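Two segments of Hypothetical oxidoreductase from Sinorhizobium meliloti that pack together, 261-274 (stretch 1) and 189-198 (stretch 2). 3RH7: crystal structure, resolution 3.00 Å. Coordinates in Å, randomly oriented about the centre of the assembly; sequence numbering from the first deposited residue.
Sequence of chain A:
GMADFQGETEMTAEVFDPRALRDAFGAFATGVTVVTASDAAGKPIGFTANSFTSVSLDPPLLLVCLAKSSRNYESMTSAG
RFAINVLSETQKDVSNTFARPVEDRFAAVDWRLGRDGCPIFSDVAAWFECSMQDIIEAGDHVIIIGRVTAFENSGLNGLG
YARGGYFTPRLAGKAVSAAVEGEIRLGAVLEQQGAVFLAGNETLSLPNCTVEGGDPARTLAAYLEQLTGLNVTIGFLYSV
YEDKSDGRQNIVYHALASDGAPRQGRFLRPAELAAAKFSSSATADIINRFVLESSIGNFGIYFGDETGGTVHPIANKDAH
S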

# COMPACT_ATOMS: atom_id res chain seq x y z
N ALA A 261 -8.40 7.06 -28.31
CA ALA A 261 -9.33 8.17 -28.24
C ALA A 261 -10.67 7.70 -27.70
O ALA A 261 -11.23 6.73 -28.22
CB ALA A 261 -9.51 8.81 -29.60
N PRO A 262 -11.21 8.37 -26.64
CA PRO A 262 -12.51 7.95 -26.11
C PRO A 262 -13.66 8.34 -27.04
O PRO A 262 -13.63 9.40 -27.70
CB PRO A 262 -12.59 8.68 -24.76
CG PRO A 262 -11.77 9.89 -24.94
CD PRO A 262 -10.67 9.54 -25.91
N ARG A 263 -14.67 7.44 -27.10
CA ARG A 263 -15.93 7.51 -27.84
C ARG A 263 -16.59 8.92 -27.71
O ARG A 263 -17.08 9.48 -28.68
CB ARG A 263 -16.85 6.42 -27.28
CG ARG A 263 -18.07 6.10 -28.10
CD ARG A 263 -18.95 5.05 -27.46
NE ARG A 263 -20.16 4.84 -28.27
CZ ARG A 263 -20.23 4.06 -29.36
NH1 ARG A 263 -19.16 3.37 -29.76
NH2 ARG A 263 -21.36 3.96 -30.04
N GLN A 264 -16.57 9.46 -26.48
CA GLN A 264 -17.07 10.77 -26.05
C GLN A 264 -16.13 11.36 -25.00
O GLN A 264 -15.38 10.61 -24.38
CB GLN A 264 -18.47 10.64 -25.45
CG GLN A 264 -19.59 10.62 -26.48
CD GLN A 264 -20.94 10.35 -25.86
OE1 GLN A 264 -21.06 9.67 -24.82
NE2 GLN A 264 -21.98 10.83 -26.53
N GLY A 265 -16.18 12.68 -24.79
CA GLY A 265 -15.32 13.40 -23.86
C GLY A 265 -13.88 13.46 -24.33
O GLY A 265 -13.59 13.18 -25.50
N ARG A 266 -12.95 13.83 -23.43
CA ARG A 266 -11.51 13.94 -23.73
C ARG A 266 -10.64 13.85 -22.47
O ARG A 266 -11.09 14.19 -21.37
CB ARG A 266 -11.18 15.22 -24.50
CG ARG A 266 -11.87 16.48 -23.97
CD ARG A 266 -11.99 17.54 -25.02
NE ARG A 266 -12.81 18.64 -24.52
CZ ARG A 266 -12.37 19.88 -24.31
NH1 ARG A 266 -11.11 20.20 -24.59
NH2 ARG A 266 -13.20 20.81 -23.85
N PHE A 267 -9.40 13.37 -22.64
CA PHE A 267 -8.42 13.25 -21.58
C PHE A 267 -7.56 14.50 -21.56
O PHE A 267 -6.81 14.72 -22.51
CB PHE A 267 -7.57 12.01 -21.78
CG PHE A 267 -8.27 10.72 -21.47
CD1 PHE A 267 -8.26 10.19 -20.18
CD2 PHE A 267 -8.93 10.01 -22.46
CE1 PHE A 267 -8.88 8.98 -19.90
CE2 PHE A 267 -9.55 8.80 -22.18
CZ PHE A 267 -9.54 8.30 -20.90
N LEU A 268 -7.65 15.32 -20.49
CA LEU A 268 -6.89 16.58 -20.42
C LEU A 268 -5.73 16.55 -19.43
O LEU A 268 -5.86 16.04 -18.31
CB LEU A 268 -7.80 17.76 -20.11
CG LEU A 268 -9.04 17.90 -21.00
CD1 LEU A 268 -9.89 19.01 -20.50
CD2 LEU A 268 -8.68 18.13 -22.47
N ARG A 269 -4.58 17.07 -19.90
CA ARG A 269 -3.35 17.18 -19.14
C ARG A 269 -3.49 18.39 -18.20
O ARG A 269 -4.25 19.30 -18.54
CB ARG A 269 -2.15 17.34 -20.10
N PRO A 270 -2.84 18.40 -16.99
CA PRO A 270 -3.03 19.54 -16.06
C PRO A 270 -2.85 20.91 -16.72
O PRO A 270 -3.60 21.85 -16.42
CB PRO A 270 -1.96 19.30 -14.99
CG PRO A 270 -1.79 17.82 -14.97
CD PRO A 270 -1.96 17.37 -16.40
N ALA A 271 -1.90 21.01 -17.66
CA ALA A 271 -1.62 22.22 -18.41
C ALA A 271 -2.88 22.77 -19.10
O ALA A 271 -3.09 23.98 -19.07
CB ALA A 271 -0.54 21.93 -19.43
N GLU A 272 -3.73 21.89 -19.69
CA GLU A 272 -4.98 22.24 -20.40
C GLU A 272 -6.10 22.65 -19.42
O GLU A 272 -6.97 23.44 -19.78
CB GLU A 272 -5.48 21.08 -21.29
CG GLU A 272 -4.43 20.48 -22.24
CD GLU A 272 -4.85 19.19 -22.95
OE1 GLU A 272 -5.55 19.29 -23.98
OE2 GLU A 272 -4.46 18.10 -22.48
N LEU A 273 -6.06 22.11 -18.19
CA LEU A 273 -7.07 22.33 -17.14
C LEU A 273 -6.95 23.68 -16.43
O LEU A 273 -7.89 24.08 -15.73
CB LEU A 273 -6.98 21.23 -16.09
CG LEU A 273 -7.25 19.83 -16.60
CD1 LEU A 273 -6.83 18.80 -15.58
CD2 LEU A 273 -8.69 19.65 -16.96
N ALA A 274 -5.80 24.35 -16.61
CA ALA A 274 -5.44 25.66 -16.04
C ALA A 274 -6.61 26.66 -16.03
O ALA A 274 -7.01 27.09 -14.95
CB ALA A 274 -4.27 26.26 -16.81
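Stretch 2 189-198: VLEQQGAVFL

Stretch 2 is a β-hairpin: strand 189-191 leads through a loop into strand 196-198, which pairs antiparallel with strand 266-268. The two paired strand axes come within 4.5 Å, with an angle of 134° between their N-to-C directions, and the contact buries 663 Å² in total.

Before the strand, the chain skirts the ring of F197. P262 CB lies 3.8 Å from F197 CE1, and Q264 O meets the ring edge at 3.1 Å from F197 CE1. G265 follows with positive phi (70°), its CA 3.8 Å from F197 CZ; an ideal CB here would clash with that same ring atom.

R266 opens the ladder opposite L198, with L198 N donating to R266 O at 2.9 Å and R266 N to L198 O at 3.2 Å. F267 then faces F197 as a non-hydrogen-bonded pair, the CA atoms of F267 and F197 only 4.2 Å apart. Its side chain shares a sheet face with that of F197, and its ring is covered on both faces: F197 CB over one (4.0 Å to the F267 centroid), Q192 CB over the other (3.7 Å to the centroid), while A195 O and L190 O lie at its edge. The F197 ring also turns its edge to the F267 face, centroids 5.3 Å apart and planes at 65°. L268 restores hydrogen bonding, L268 N to V196 O at 2.8 Å and V196 N to L268 O at 2.9 Å, and on the other sheet face its CD1 lies 4.2 Å from L198 CD1.

Beyond the strand, R269, modelled only to CB, passes A195, and P270 CD rests 3.6 Å from G194 O. In the weakly bonded helical turn here, L273 reaches back to the face carrying L268, V196 and L198, placing CD1 3.7 Å from V196 CG1 and CD2 3.3 Å from L198 CD1.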

# COMPACT_ATOMS: atom_id res chain seq x y z
N VAL A 189 -11.67 9.58 -11.23
CA VAL A 189 -10.51 10.35 -11.70
C VAL A 189 -9.80 9.36 -12.60
O VAL A 189 -8.95 8.58 -12.14
CB VAL A 189 -9.63 10.93 -10.56
CG1 VAL A 189 -8.38 11.59 -11.12
CG2 VAL A 189 -10.42 11.93 -9.71
N LEU A 190 -10.29 9.27 -13.86
CA LEU A 190 -9.85 8.31 -14.87
C LEU A 190 -8.67 8.87 -15.65
O LEU A 190 -8.82 9.85 -16.39
CB LEU A 190 -11.03 7.99 -15.80
CG LEU A 190 -10.82 6.95 -16.89
CD1 LEU A 190 -10.75 5.54 -16.32
CD2 LEU A 190 -11.94 7.00 -17.87
N GLU A 191 -7.49 8.25 -15.47
CA GLU A 191 -6.26 8.70 -16.10
C GLU A 191 -5.86 7.90 -17.36
O GLU A 191 -5.96 6.67 -17.35
CB GLU A 191 -5.12 8.66 -15.10
CG GLU A 191 -5.15 9.77 -14.07
CD GLU A 191 -4.03 9.77 -13.05
OE1 GLU A 191 -2.91 9.30 -13.40
OE2 GLU A 191 -4.25 10.28 -11.93
N GLN A 192 -5.41 8.59 -18.43
CA GLN A 192 -4.91 7.94 -19.61
C GLN A 192 -3.40 7.94 -19.49
O GLN A 192 -2.83 6.93 -19.01
CB GLN A 192 -5.38 8.55 -20.92
CG GLN A 192 -5.17 7.55 -22.04
CD GLN A 192 -6.04 7.80 -23.22
OE1 GLN A 192 -6.08 8.91 -23.78
NE2 GLN A 192 -6.69 6.73 -23.66
N GLN A 193 -2.74 9.07 -19.84
CA GLN A 193 -1.33 9.09 -19.56
C GLN A 193 -1.22 9.77 -18.23
O GLN A 193 -1.34 9.11 -17.16
CB GLN A 193 -0.50 9.71 -20.66
CG GLN A 193 -0.32 8.78 -21.87
CD GLN A 193 0.05 7.35 -21.51
OE1 GLN A 193 -0.72 6.42 -21.79
NE2 GLN A 193 1.23 7.15 -20.90
N GLY A 194 -1.15 11.08 -18.29
CA GLY A 194 -1.18 11.88 -17.09
C GLY A 194 -2.38 12.75 -17.21
O GLY A 194 -2.45 13.78 -16.54
N ALA A 195 -3.29 12.37 -18.15
CA ALA A 195 -4.47 13.16 -18.48
C ALA A 195 -5.74 12.54 -17.92
O ALA A 195 -5.99 11.35 -18.08
CB ALA A 195 -4.60 13.30 -19.98
N VAL A 196 -6.52 13.38 -17.24
CA VAL A 196 -7.75 12.99 -16.58
C VAL A 196 -8.91 13.10 -17.59
O VAL A 196 -8.93 14.04 -18.40
CB VAL A 196 -8.00 13.81 -15.27
CG1 VAL A 196 -8.18 15.31 -15.55
CG2 VAL A 196 -9.18 13.27 -14.48
N PHE A 197 -9.84 12.14 -17.56
CA PHE A 197 -10.99 12.17 -18.45
C PHE A 197 -12.01 13.16 -17.94
O PHE A 197 -12.39 13.12 -16.76
CB PHE A 197 -11.63 10.78 -18.58
CG PHE A 197 -12.83 10.76 -19.50
CD1 PHE A 197 -12.66 10.65 -20.87
CD2 PHE A 197 -14.12 10.87 -19.00
CE1 PHE A 197 -13.77 10.64 -21.72
CE2 PHE A 197 -15.23 10.86 -19.85
CZ PHE A 197 -15.04 10.74 -21.20
N LEU A 198 -12.49 14.01 -18.85
CA LEU A 198 -13.51 15.00 -18.53
C LEU A 198 -14.54 15.08 -19.62
O LEU A 198 -14.20 15.04 -20.80
CB LEU A 198 -12.89 16.38 -18.24
CG LEU A 198 -12.26 16.50 -16.84
CD1 LEU A 198 -11.33 17.63 -16.76
CD2 LEU A 198 -13.30 16.59 -15.76